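Local coordinates for LysR family transcriptional regulator (Vibrio vulnificus, PDB 5FHK), which probably acts as a sequence-specific DNA-binding transcription factor, a LysR-type regulator of virulence genes, of which this chain is the regulatory domain, at residues Ile11-Asn16 / Val56-Gly61; Val60-Asp65 / Asp179-Tyr184; Pro93-Asp98 / Glu121-Val126. All coordinates share one frame; numbering follows the deposited sequence.

Interaction 1: Ile11-Asn16 / Val56-Gly61; sequences ISTPYN and VIFRVG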
ATOM      1  N   ILE A  11       0.157   1.374  17.400  1.00 21.01           N
ATOM      2  CA  ILE A  11       0.808   0.136  16.985  1.00 20.37           C
ATOM      3  C   ILE A  11       1.577   0.352  15.691  1.00 21.02           C
ATOM      4  O   ILE A  11       1.235   1.203  14.863  1.00 21.84           O
ATOM      5  CB  ILE A  11      -0.173  -1.059  16.837  1.00 26.63           C
ATOM      6  CG1 ILE A  11      -1.303  -0.778  15.849  1.00 33.41           C
ATOM      7  CG2 ILE A  11      -0.769  -1.439  18.171  1.00 28.88           C
ATOM      8  CD1 ILE A  11      -2.509  -1.791  16.014  1.00 36.58           C
ATOM      9  N   SER A  12       2.663  -0.399  15.549  1.00 25.37           N
ATOM     10  CA  SER A  12       3.451  -0.440  14.319  1.00 27.15           C
ATOM     11  C   SER A  12       3.358  -1.832  13.709  1.00 24.42           C
ATOM     12  O   SER A  12       3.398  -2.829  14.439  1.00 20.02           O
ATOM     13  CB  SER A  12       4.912  -0.094  14.598  1.00 29.29           C
ATOM     14  OG  SER A  12       5.662  -0.056  13.403  1.00 28.39           O
ATOM     15  N   THR A  13       3.246  -1.896  12.378  1.00 25.59           N
ATOM     16  CA  THR A  13       3.069  -3.127  11.613  1.00 27.99           C
ATOM     17  C   THR A  13       3.923  -3.085  10.347  1.00 27.43           C
ATOM     18  O   THR A  13       4.228  -1.997   9.844  1.00 25.11           O
ATOM     19  CB  THR A  13       1.601  -3.334  11.207  1.00 33.11           C
ATOM     20  OG1 THR A  13       1.196  -2.235  10.378  1.00 35.47           O
ATOM     21  CG2 THR A  13       0.696  -3.414  12.443  1.00 33.25           C
ATOM     22  N   PRO A  14       4.317  -4.252   9.810  1.00 25.93           N
ATOM     23  CA  PRO A  14       5.234  -4.282   8.655  1.00 27.06           C
ATOM     24  C   PRO A  14       4.587  -3.811   7.357  1.00 25.60           C
ATOM     25  O   PRO A  14       3.409  -4.068   7.091  1.00 22.30           O
ATOM     26  CB  PRO A  14       5.628  -5.763   8.550  1.00 25.01           C
ATOM     27  CG  PRO A  14       4.538  -6.499   9.238  1.00 23.95           C
ATOM     28  CD  PRO A  14       4.105  -5.600  10.367  1.00 25.15           C
ATOM     29  N   TYR A  15       5.405  -3.166   6.518  1.00 26.89           N
ATOM     30  CA  TYR A  15       4.873  -2.350   5.422  1.00 30.56           C
ATOM     31  C   TYR A  15       3.968  -3.149   4.472  1.00 31.79           C
ATOM     32  O   TYR A  15       2.768  -2.855   4.330  1.00 35.98           O
ATOM     33  CB  TYR A  15       6.018  -1.689   4.662  1.00 33.76           C
ATOM     34  CG  TYR A  15       5.498  -0.804   3.563  1.00 40.72           C
ATOM     35  CD1 TYR A  15       4.377  -0.008   3.770  1.00 45.22           C
ATOM     36  CD2 TYR A  15       6.080  -0.803   2.302  1.00 43.23           C
ATOM     37  CE1 TYR A  15       3.864   0.787   2.759  1.00 48.80           C
ATOM     38  CE2 TYR A  15       5.572  -0.015   1.292  1.00 47.15           C
ATOM     39  CZ  TYR A  15       4.464   0.779   1.529  1.00 51.14           C
ATOM     40  OH  TYR A  15       3.948   1.571   0.528  1.00 56.26           O
ATOM     41  N   ASN A  16       4.507  -4.176   3.831  1.00 26.49           N
ATOM     42  CA  ASN A  16       3.772  -4.822   2.741  1.00 26.49           C
ATOM     43  C   ASN A  16       2.698  -5.804   3.185  1.00 26.99           C
ATOM     44  O   ASN A  16       1.864  -6.188   2.353  1.00 27.51           O
ATOM     45  CB  ASN A  16       4.729  -5.572   1.841  1.00 27.35           C
ATOM     46  CG  ASN A  16       5.598  -4.655   1.057  1.00 31.39           C
ATOM     47  OD1 ASN A  16       5.110  -3.882   0.238  1.00 33.44           O
ATOM     48  ND2 ASN A  16       6.902  -4.739   1.281  1.00 34.38           N
ATOM     49  N   VAL A  56       2.306  -1.463  20.910  1.00 28.37           N
ATOM     50  CA  VAL A  56       2.576  -2.799  20.394  1.00 25.43           C
ATOM     51  C   VAL A  56       3.250  -2.661  19.043  1.00 26.07           C
ATOM     52  O   VAL A  56       2.934  -1.768  18.253  1.00 24.57           O
ATOM     53  CB  VAL A  56       1.310  -3.681  20.236  1.00 22.65           C
ATOM     54  CG1 VAL A  56       1.705  -5.115  19.959  1.00 22.36           C
ATOM     55  CG2 VAL A  56       0.436  -3.603  21.448  1.00 24.33           C
ATOM     56  N   ILE A  57       4.170  -3.575  18.765  1.00 28.38           N
ATOM     57  CA  ILE A  57       4.932  -3.549  17.528  1.00 28.22           C
ATOM     58  C   ILE A  57       4.845  -4.945  16.930  1.00 27.46           C
ATOM     59  O   ILE A  57       5.144  -5.937  17.612  1.00 30.31           O
ATOM     60  CB  ILE A  57       6.394  -3.102  17.758  1.00 26.33           C
ATOM     61  CG1 ILE A  57       6.438  -1.581  17.953  1.00 26.84           C
ATOM     62  CG2 ILE A  57       7.282  -3.447  16.552  1.00 26.89           C
ATOM     63  CD1 ILE A  57       7.842  -0.984  18.320  1.00 28.66           C
ATOM     64  N   PHE A  58       4.338  -5.024  15.700  1.00 24.95           N
ATOM     65  CA  PHE A  58       4.402  -6.223  14.871  1.00 22.88           C
ATOM     66  C   PHE A  58       5.501  -6.042  13.842  1.00 23.36           C
ATOM     67  O   PHE A  58       5.540  -5.032  13.133  1.00 23.38           O
ATOM     68  CB  PHE A  58       3.069  -6.496  14.167  1.00 21.98           C
ATOM     69  CG  PHE A  58       1.916  -6.610  15.118  1.00 21.29           C
ATOM     70  CD1 PHE A  58       1.313  -5.479  15.636  1.00 25.21           C
ATOM     71  CD2 PHE A  58       1.456  -7.847  15.524  1.00 21.38           C
ATOM     72  CE1 PHE A  58       0.253  -5.579  16.532  1.00 19.60           C
ATOM     73  CE2 PHE A  58       0.394  -7.945  16.422  1.00 19.16           C
ATOM     74  CZ  PHE A  58      -0.195  -6.803  16.907  1.00 19.10           C
ATOM     75  N   ARG A  59       6.394  -7.012  13.760  1.00 24.10           N
ATOM     76  CA  ARG A  59       7.553  -6.852  12.907  1.00 29.71           C
ATOM     77  C   ARG A  59       7.870  -8.179  12.252  1.00 29.99           C
ATOM     78  O   ARG A  59       7.490  -9.244  12.744  1.00 31.70           O
ATOM     79  CB  ARG A  59       8.766  -6.354  13.698  1.00 33.81           C
ATOM     80  CG  ARG A  59       9.389  -7.412  14.578  1.00 39.36           C
ATOM     81  CD  ARG A  59      10.703  -6.919  15.173  1.00 47.27           C
ATOM     82  NE  ARG A  59      11.531  -6.238  14.176  1.00 51.76           N
ATOM     83  CZ  ARG A  59      12.580  -6.781  13.563  1.00 54.78           C
ATOM     84  NH1 ARG A  59      12.951  -8.020  13.843  1.00 57.78           N
ATOM     85  NH2 ARG A  59      13.265  -6.082  12.669  1.00 53.12           N
ATOM     86  N   VAL A  60       8.539  -8.085  11.110  1.00 31.03           N
ATOM     87  CA  VAL A  60       9.152  -9.229  10.460  1.00 32.12           C
ATOM     88  C   VAL A  60      10.544  -9.410  11.044  1.00 33.75           C
ATOM     89  O   VAL A  60      11.291  -8.433  11.201  1.00 31.38           O
ATOM     90  CB  VAL A  60       9.213  -9.021   8.939  1.00 35.09           C
ATOM     91  CG1 VAL A  60      10.052 -10.107   8.288  1.00 38.39           C
ATOM     92  CG2 VAL A  60       7.811  -8.994   8.350  1.00 33.20           C
ATOM     93  N   GLY A  61      10.888 -10.653  11.388  1.00 34.55           N
ATOM     94  CA  GLY A  61      12.205 -10.958  11.899  1.00 35.72           C
ATOM     95  C   GLY A  61      12.317 -10.705  13.389  1.00 39.92           C
ATOM     96  O   GLY A  61      11.600  -9.874  13.966  1.00 40.04           O
TER
HETATM   97  O   HOH W   1       6.937  -2.990  12.805  1.00 24.22           O
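Strands 11-14 and 56-60 run parallel, their axes 4.7 Å apart and inclined by 10°, with I11 level with V56 and S12 with I57. Two backbone bonds join them, both through S12: its N donates to V56 O (3.0 Å), and its O accepts from F58 N (2.7 Å), nearly along the C=O axis. The next rung, from residue 14 to F58 O, cannot form, because P14 has no N-H; its CD rests 3.2 Å from F58 O instead. A water donates to that carbonyl oxygen and is also hydrogen-bonded to S12 OG, which stands anti to the backbone N (chi1 -177°).

I11 and V56 lie side by side on one face, and CG2 of I11 meets CB of V56 at 3.7 Å; beta-branched residues suit such extended backbone. On the other face S12 CB touches I57 CG1, a small residue beside a larger one. F58, its CG anti to the carbonyl carbon, brings CD1 alongside T13 CG2 (3.9 Å) and turns a ring edge to S12 O. Farther on, P14 CB packs against V60 CG2.

Strand 38-43 pairs with the other edge of strand 9-14, and strand 178-185 with that of 56-60, while F197 of helix 192-204 packs on I11, V56 and F58, covering the face that carries them at this point.

Interaction 2: Val60-Asp65 / Asp179-Tyr184; sequences VGPQRD and DIYMLY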
ATOM      1  N   VAL A  60       8.539  -8.085  11.110  1.00 31.03           N
ATOM      2  CA  VAL A  60       9.152  -9.229  10.460  1.00 32.12           C
ATOM      3  C   VAL A  60      10.544  -9.410  11.044  1.00 33.75           C
ATOM      4  O   VAL A  60      11.291  -8.433  11.201  1.00 31.38           O
ATOM      5  CB  VAL A  60       9.213  -9.021   8.939  1.00 35.09           C
ATOM      6  CG1 VAL A  60      10.052 -10.107   8.288  1.00 38.39           C
ATOM      7  CG2 VAL A  60       7.811  -8.994   8.350  1.00 33.20           C
ATOM      8  N   GLY A  61      10.888 -10.653  11.388  1.00 34.55           N
ATOM      9  CA  GLY A  61      12.205 -10.958  11.899  1.00 35.72           C
ATOM     10  C   GLY A  61      12.317 -10.705  13.389  1.00 39.92           C
ATOM     11  O   GLY A  61      11.600  -9.874  13.966  1.00 40.04           O
ATOM     12  N   PRO A  62      13.243 -11.406  14.035  1.00 42.95           N
ATOM     13  CA  PRO A  62      13.363 -11.324  15.493  1.00 43.08           C
ATOM     14  C   PRO A  62      14.064 -10.053  15.961  1.00 48.80           C
ATOM     15  O   PRO A  62      14.744  -9.355  15.201  1.00 51.73           O
ATOM     16  CB  PRO A  62      14.195 -12.564  15.856  1.00 42.33           C
ATOM     17  CG  PRO A  62      14.337 -13.368  14.561  1.00 44.12           C
ATOM     18  CD  PRO A  62      14.187 -12.375  13.453  1.00 44.27           C
ATOM     19  N   GLN A  63      13.875  -9.765  17.248  1.00 49.98           N
ATOM     20  CA  GLN A  63      14.575  -8.704  17.952  1.00 54.68           C
ATOM     21  C   GLN A  63      15.105  -9.276  19.259  1.00 56.19           C
ATOM     22  O   GLN A  63      14.575 -10.259  19.783  1.00 56.16           O
ATOM     23  CB  GLN A  63      13.662  -7.494  18.223  1.00 57.35           C
ATOM     24  CG  GLN A  63      13.719  -6.408  17.141  1.00 60.11           C
ATOM     25  CD  GLN A  63      13.298  -5.029  17.657  1.00 60.94           C
ATOM     26  OE1 GLN A  63      13.640  -4.638  18.785  1.00 61.92           O
ATOM     27  NE2 GLN A  63      12.536  -4.296  16.839  1.00 58.59           N
ATOM     28  N   ARG A  64      16.163  -8.653  19.783  1.00 57.31           N
ATOM     29  CA  ARG A  64      16.852  -9.145  20.973  1.00 57.84           C
ATOM     30  C   ARG A  64      16.644  -8.249  22.187  1.00 58.14           C
ATOM     31  O   ARG A  64      17.384  -8.368  23.170  1.00 60.50           O
ATOM     32  CB  ARG A  64      18.347  -9.294  20.697  1.00 60.76           C
ATOM     33  CG  ARG A  64      19.073  -7.969  20.637  1.00 64.20           C
ATOM     34  CD  ARG A  64      20.397  -8.088  19.914  1.00 68.53           C
ATOM     35  NE  ARG A  64      20.323  -8.765  18.615  1.00 69.40           N
ATOM     36  CZ  ARG A  64      21.076  -8.460  17.551  1.00 67.64           C
ATOM     37  NH1 ARG A  64      21.969  -7.472  17.608  1.00 63.19           N
ATOM     38  NH2 ARG A  64      20.928  -9.144  16.418  1.00 68.18           N
ATOM     39  N   ASP A  65      15.661  -7.357  22.143  1.00 55.20           N
ATOM     40  CA  ASP A  65      15.444  -6.419  23.235  1.00 55.89           C
ATOM     41  C   ASP A  65      15.000  -7.169  24.488  1.00 58.10           C
ATOM     42  O   ASP A  65      13.987  -7.875  24.474  1.00 58.13           O
ATOM     43  CB  ASP A  65      14.407  -5.372  22.826  1.00 52.14           C
ATOM     44  CG  ASP A  65      14.744  -3.980  23.344  1.00 53.58           C
ATOM     45  OD1 ASP A  65      14.803  -3.790  24.580  1.00 54.70           O
ATOM     46  OD2 ASP A  65      14.944  -3.069  22.514  1.00 53.65           O
ATOM     47  N   ASP A 179       9.767 -14.683  10.096  1.00 41.29           N
ATOM     48  CA  ASP A 179       8.659 -14.766  11.033  1.00 39.45           C
ATOM     49  C   ASP A 179       8.110 -13.382  11.336  1.00 36.16           C
ATOM     50  O   ASP A 179       8.768 -12.358  11.134  1.00 36.66           O
ATOM     51  CB  ASP A 179       9.100 -15.454  12.316  1.00 44.74           C
ATOM     52  CG  ASP A 179       9.425 -16.911  12.098  1.00 49.32           C
ATOM     53  OD1 ASP A 179       8.937 -17.475  11.091  1.00 50.86           O
ATOM     54  OD2 ASP A 179      10.159 -17.487  12.929  1.00 50.35           O
ATOM     55  N   ILE A 180       6.873 -13.357  11.806  1.00 30.39           N
ATOM     56  CA  ILE A 180       6.253 -12.128  12.253  1.00 27.72           C
ATOM     57  C   ILE A 180       6.065 -12.236  13.758  1.00 29.04           C
ATOM     58  O   ILE A 180       5.547 -13.237  14.263  1.00 28.47           O
ATOM     59  CB  ILE A 180       4.929 -11.858  11.523  1.00 24.01           C
ATOM     60  CG1 ILE A 180       5.187 -11.608  10.023  1.00 23.72           C
ATOM     61  CG2 ILE A 180       4.272 -10.639  12.103  1.00 20.76           C
ATOM     62  CD1 ILE A 180       5.256 -12.864   9.201  1.00 25.15           C
ATOM     63  N   TYR A 181       6.508 -11.222  14.471  1.00 29.94           N
ATOM     64  CA  TYR A 181       6.425 -11.243  15.914  1.00 27.77           C
ATOM     65  C   TYR A 181       5.499 -10.142  16.374  1.00 25.08           C
ATOM     66  O   TYR A 181       5.248  -9.168  15.655  1.00 22.39           O
ATOM     67  CB  TYR A 181       7.795 -11.063  16.561  1.00 29.21           C
ATOM     68  CG  TYR A 181       8.722 -12.227  16.354  1.00 31.93           C
ATOM     69  CD1 TYR A 181       9.431 -12.358  15.175  1.00 29.65           C
ATOM     70  CD2 TYR A 181       8.891 -13.195  17.342  1.00 34.37           C
ATOM     71  CE1 TYR A 181      10.272 -13.412  14.978  1.00 32.29           C
ATOM     72  CE2 TYR A 181       9.742 -14.264  17.148  1.00 35.66           C
ATOM     73  CZ  TYR A 181      10.430 -14.364  15.966  1.00 35.89           C
ATOM     74  OH  TYR A 181      11.290 -15.419  15.738  1.00 38.46           O
ATOM     75  N   MET A 182       4.970 -10.327  17.579  1.00 25.59           N
ATOM     76  CA  MET A 182       4.286  -9.271  18.302  1.00 25.89           C
ATOM     77  C   MET A 182       5.169  -8.915  19.490  1.00 26.18           C
ATOM     78  O   MET A 182       5.502  -9.790  20.302  1.00 25.95           O
ATOM     79  CB  MET A 182       2.885  -9.699  18.747  1.00 26.94           C
ATOM     80  CG  MET A 182       2.212  -8.715  19.687  1.00 27.19           C
ATOM     81  SD  MET A 182       0.541  -9.218  20.157  1.00 30.75           S
ATOM     82  CE  MET A 182       0.880 -10.820  20.873  1.00 32.89           C
ATOM     83  N   LEU A 183       5.560  -7.645  19.574  1.00 25.48           N
ATOM     84  CA  LEU A 183       6.433  -7.141  20.631  1.00 23.93           C
ATOM     85  C   LEU A 183       5.675  -6.177  21.529  1.00 23.99           C
ATOM     86  O   LEU A 183       4.829  -5.418  21.048  1.00 28.23           O
ATOM     87  CB  LEU A 183       7.642  -6.407  20.046  1.00 23.00           C
ATOM     88  CG  LEU A 183       8.428  -6.940  18.851  1.00 27.16           C
ATOM     89  CD1 LEU A 183       9.725  -6.106  18.720  1.00 26.68           C
ATOM     90  CD2 LEU A 183       8.784  -8.389  19.067  1.00 33.03           C
ATOM     91  N   TYR A 184       5.981  -6.207  22.830  1.00 24.45           N
ATOM     92  CA  TYR A 184       5.444  -5.228  23.769  1.00 29.29           C
ATOM     93  C   TYR A 184       6.283  -5.193  25.044  1.00 34.47           C
ATOM     94  O   TYR A 184       6.901  -6.190  25.435  1.00 33.90           O
ATOM     95  CB  TYR A 184       3.976  -5.503  24.126  1.00 30.47           C
ATOM     96  CG  TYR A 184       3.694  -6.888  24.661  1.00 32.09           C
ATOM     97  CD1 TYR A 184       3.604  -7.972  23.802  1.00 33.62           C
ATOM     98  CD2 TYR A 184       3.477  -7.111  26.012  1.00 32.63           C
ATOM     99  CE1 TYR A 184       3.321  -9.246  24.267  1.00 32.94           C
ATOM    100  CE2 TYR A 184       3.192  -8.399  26.489  1.00 35.02           C
ATOM    101  CZ  TYR A 184       3.124  -9.456  25.594  1.00 35.24           C
ATOM    102  OH  TYR A 184       2.847 -10.738  26.006  1.00 37.23           O
TER
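Y181, V60 and L183 carry most of this contact, in which the chain leaving strand 56-60 peels away from strand 178-185. The Y181 side chain, its CG anti to the carbonyl carbon (chi1 -69°), reaches along the departing loop: CD1 comes to 3.5 Å from G61 O and CE1 to 3.7 Å from P62 N. The pyrrolidine of P62 crosses this ring obliquely, its CG 4.1 Å from Y181 CE1, so a rigid apolar ring meets a broad aromatic one.

V60 forms a non-hydrogen-bonded antiparallel pair with I180, and its CG2 crosses I180 CG1 at 4.1 Å. Just beyond, G61 N donates to D179 O (2.7 Å, N-H...O angle 166°) in the plane of the carbonyl, the last link before the strands part. The positive phi of G61 (84°) favours glycine and helps the chain turn away here. L183 CD1 touches the amide end of Q63 at CD and NE2, 3.8 Å from the latter, the two side chains crossing at about a right angle.

The end of an antiparallel pairing, where the chain diverges after G61, lies here inside the mixed sheet that holds strands 9-14, 56-60, 68-82 and 178-185, in a periplasmic-binding-protein-like regulatory domain.

Interaction 3: Pro93-Asp98 / Glu121-Val126; sequences PTHAED and ETVVNV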
ATOM      1  N   PRO A  93      13.109 -20.485 -16.813  1.00 56.89           N
ATOM      2  CA  PRO A  93      14.390 -20.886 -16.229  1.00 55.89           C
ATOM      3  C   PRO A  93      14.248 -22.164 -15.420  1.00 52.91           C
ATOM      4  O   PRO A  93      13.202 -22.439 -14.831  1.00 53.87           O
ATOM      5  CB  PRO A  93      14.752 -19.699 -15.331  1.00 55.71           C
ATOM      6  CG  PRO A  93      13.448 -19.127 -14.948  1.00 55.28           C
ATOM      7  CD  PRO A  93      12.557 -19.291 -16.146  1.00 55.68           C
ATOM      8  N   THR A  94      15.321 -22.957 -15.404  1.00 50.07           N
ATOM      9  CA  THR A  94      15.331 -24.194 -14.642  1.00 50.06           C
ATOM     10  C   THR A  94      16.413 -24.248 -13.567  1.00 47.85           C
ATOM     11  O   THR A  94      16.384 -25.157 -12.734  1.00 48.38           O
ATOM     12  CB  THR A  94      15.464 -25.407 -15.581  1.00 54.10           C
ATOM     13  OG1 THR A  94      16.815 -25.511 -16.048  1.00 60.11           O
ATOM     14  CG2 THR A  94      14.530 -25.265 -16.781  1.00 52.14           C
ATOM     15  N   HIS A  95      17.328 -23.285 -13.524  1.00 43.44           N
ATOM     16  CA  HIS A  95      18.186 -23.069 -12.369  1.00 40.89           C
ATOM     17  C   HIS A  95      18.151 -21.584 -12.014  1.00 40.96           C
ATOM     18  O   HIS A  95      17.954 -20.729 -12.881  1.00 41.81           O
ATOM     19  CB  HIS A  95      19.626 -23.535 -12.641  1.00 42.54           C
ATOM     20  CG  HIS A  95      20.533 -23.404 -11.459  1.00 45.14           C
ATOM     21  ND1 HIS A  95      21.221 -22.243 -11.171  1.00 46.46           N
ATOM     22  CD2 HIS A  95      20.858 -24.285 -10.485  1.00 46.63           C
ATOM     23  CE1 HIS A  95      21.937 -22.417 -10.075  1.00 47.04           C
ATOM     24  NE2 HIS A  95      21.740 -23.649  -9.640  1.00 47.41           N
ATOM     25  N   ALA A  96      18.334 -21.277 -10.729  1.00 39.42           N
ATOM     26  CA  ALA A  96      18.222 -19.893 -10.274  1.00 37.63           C
ATOM     27  C   ALA A  96      19.249 -18.967 -10.917  1.00 37.60           C
ATOM     28  O   ALA A  96      19.108 -17.743 -10.806  1.00 35.06           O
ATOM     29  CB  ALA A  96      18.352 -19.824  -8.751  1.00 38.01           C
ATOM     30  N   GLU A  97      20.272 -19.511 -11.582  1.00 41.20           N
ATOM     31  CA  GLU A  97      21.226 -18.669 -12.285  1.00 45.41           C
ATOM     32  C   GLU A  97      20.664 -18.147 -13.595  1.00 44.98           C
ATOM     33  O   GLU A  97      21.148 -17.130 -14.097  1.00 45.92           O
ATOM     34  CB  GLU A  97      22.527 -19.435 -12.540  1.00 50.90           C
ATOM     35  CG  GLU A  97      23.509 -19.382 -11.369  1.00 53.22           C
ATOM     36  CD  GLU A  97      24.020 -17.970 -11.086  1.00 56.32           C
ATOM     37  OE1 GLU A  97      24.239 -17.201 -12.047  1.00 58.12           O
ATOM     38  OE2 GLU A  97      24.195 -17.627  -9.894  1.00 57.06           O
ATOM     39  N   ASP A  98      19.644 -18.804 -14.143  1.00 43.49           N
ATOM     40  CA  ASP A  98      19.020 -18.342 -15.373  1.00 41.88           C
ATOM     41  C   ASP A  98      18.226 -17.054 -15.190  1.00 41.08           C
ATOM     42  O   ASP A  98      17.785 -16.477 -16.190  1.00 41.92           O
ATOM     43  CB  ASP A  98      18.119 -19.437 -15.935  1.00 42.20           C
ATOM     44  CG  ASP A  98      18.879 -20.719 -16.259  1.00 46.24           C
ATOM     45  OD1 ASP A  98      20.088 -20.644 -16.595  1.00 47.32           O
ATOM     46  OD2 ASP A  98      18.267 -21.807 -16.179  1.00 48.63           O
ATOM     47  N   GLU A 121      21.989 -25.257  -2.095  1.00 46.78           N
ATOM     48  CA  GLU A 121      22.719 -24.243  -2.847  1.00 47.58           C
ATOM     49  C   GLU A 121      22.039 -22.886  -2.710  1.00 46.37           C
ATOM     50  O   GLU A 121      20.809 -22.793  -2.672  1.00 44.52           O
ATOM     51  CB  GLU A 121      22.816 -24.630  -4.325  1.00 49.62           C
ATOM     52  CG  GLU A 121      23.689 -23.683  -5.158  1.00 52.66           C
ATOM     53  CD  GLU A 121      23.581 -23.904  -6.670  1.00 54.95           C
ATOM     54  OE1 GLU A 121      22.864 -24.845  -7.093  1.00 55.35           O
ATOM     55  OE2 GLU A 121      24.225 -23.131  -7.429  1.00 54.96           O
ATOM     56  N   THR A 122      22.845 -21.826  -2.647  1.00 47.11           N
ATOM     57  CA  THR A 122      22.360 -20.465  -2.436  1.00 44.20           C
ATOM     58  C   THR A 122      22.794 -19.589  -3.602  1.00 43.10           C
ATOM     59  O   THR A 122      23.988 -19.500  -3.909  1.00 43.77           O
ATOM     60  CB  THR A 122      22.886 -19.893  -1.117  1.00 44.28           C
ATOM     61  OG1 THR A 122      22.103 -20.402  -0.032  1.00 45.32           O
ATOM     62  CG2 THR A 122      22.846 -18.360  -1.115  1.00 41.51           C
ATOM     63  N   VAL A 123      21.829 -18.928  -4.229  1.00 40.41           N
ATOM     64  CA  VAL A 123      22.084 -17.997  -5.317  1.00 39.58           C
ATOM     65  C   VAL A 123      21.535 -16.632  -4.914  1.00 37.18           C
ATOM     66  O   VAL A 123      20.405 -16.539  -4.421  1.00 37.11           O
ATOM     67  CB  VAL A 123      21.451 -18.502  -6.627  1.00 38.66           C
ATOM     68  CG1 VAL A 123      21.296 -17.365  -7.628  1.00 40.92           C
ATOM     69  CG2 VAL A 123      22.294 -19.636  -7.213  1.00 37.35           C
ATOM     70  N   VAL A 124      22.331 -15.576  -5.118  1.00 36.80           N
ATOM     71  CA  VAL A 124      21.935 -14.200  -4.820  1.00 37.84           C
ATOM     72  C   VAL A 124      21.744 -13.458  -6.136  1.00 39.84           C
ATOM     73  O   VAL A 124      22.631 -13.483  -6.997  1.00 41.91           O
ATOM     74  CB  VAL A 124      22.980 -13.492  -3.934  1.00 39.89           C
ATOM     75  CG1 VAL A 124      22.530 -12.073  -3.619  1.00 40.44           C
ATOM     76  CG2 VAL A 124      23.177 -14.271  -2.645  1.00 39.85           C
ATOM     77  N   ASN A 125      20.588 -12.809  -6.309  1.00 37.08           N
ATOM     78  CA  ASN A 125      20.325 -12.017  -7.507  1.00 34.66           C
ATOM     79  C   ASN A 125      20.236 -10.537  -7.160  1.00 34.45           C
ATOM     80  O   ASN A 125      19.357 -10.122  -6.392  1.00 35.74           O
ATOM     81  CB  ASN A 125      19.049 -12.452  -8.214  1.00 32.20           C
ATOM     82  CG  ASN A 125      18.862 -11.744  -9.539  1.00 31.67           C
ATOM     83  OD1 ASN A 125      18.522 -10.550  -9.571  1.00 33.64           O
ATOM     84  ND2 ASN A 125      19.081 -12.464 -10.641  1.00 27.62           N
ATOM     85  N   VAL A 126      21.112  -9.749  -7.772  1.00 33.97           N
ATOM     86  CA  VAL A 126      21.225  -8.320  -7.544  1.00 38.19           C
ATOM     87  C   VAL A 126      20.962  -7.521  -8.815  1.00 42.48           C
ATOM     88  O   VAL A 126      21.190  -6.310  -8.840  1.00 44.01           O
ATOM     89  CB  VAL A 126      22.606  -7.969  -6.949  1.00 39.31           C
ATOM     90  CG1 VAL A 126      22.817  -8.682  -5.625  1.00 37.70           C
ATOM     91  CG2 VAL A 126      23.701  -8.338  -7.919  1.00 41.40           C
TER
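H95 and E121 reach toward each other tip to tip, each with CG anti to its backbone N (chi1 -177° and -174°). The extended glutamate chain brings OE1 to 3.0 Å from H95 NE2, and the N-H...O bond is almost straight. OE1 lies in the plane of the imidazole, whereas the donor approaches from above the carboxylate plane, the two flat groups being turned by 38°. The other ring nitrogen, ND1, accepts from E97 N (2.9 Å), leaving NE2 as the protonated nitrogen; bonds at both nitrogens together hold the ring's rotation. E121 would probably polarise the NE2-H.

D98 OD2 accepts two rather long bonds, from T94 N and H95 N, tying the turn together. V123, CG1 anti to its backbone N, sets CB 4.0 Å from A96 CB, where small alanine permits close approach, and CG2 4.0 Å from H95 CE1. E97, bent at chi2, crosses V123 obliquely and brings OE2 to 3.7 Å from V123 CG1. W173 packs on A96, E121 and V123 and stacks edge-to-face with H95.

This is a loop packed on the outermost strand of a small three-stranded antiparallel sheet of the LysR regulatory domain, secured by a His-carboxylate hydrogen bond.

How the interactions relate
Interactions 1 and 2 are consecutive parts of one sheet. They share V60 and G61, their centres are 8 Å apart, and strand 56-60 is the common member, parallel to 9-14 on one edge and antiparallel to 178-185 on the other. Probable hydrogen bonds from L183 N to I57 O (2.6 Å) and from Y181 N to R59 O (2.8 Å) join the latter pair. Interaction 3 stands apart, its centre about 30 Å from that of interaction 1 and on the opposite side of the chain's centre; its nearest atoms are about 17 Å from interaction 2. In sequence it falls between the segments of interaction 2, along with further strands of that sheet.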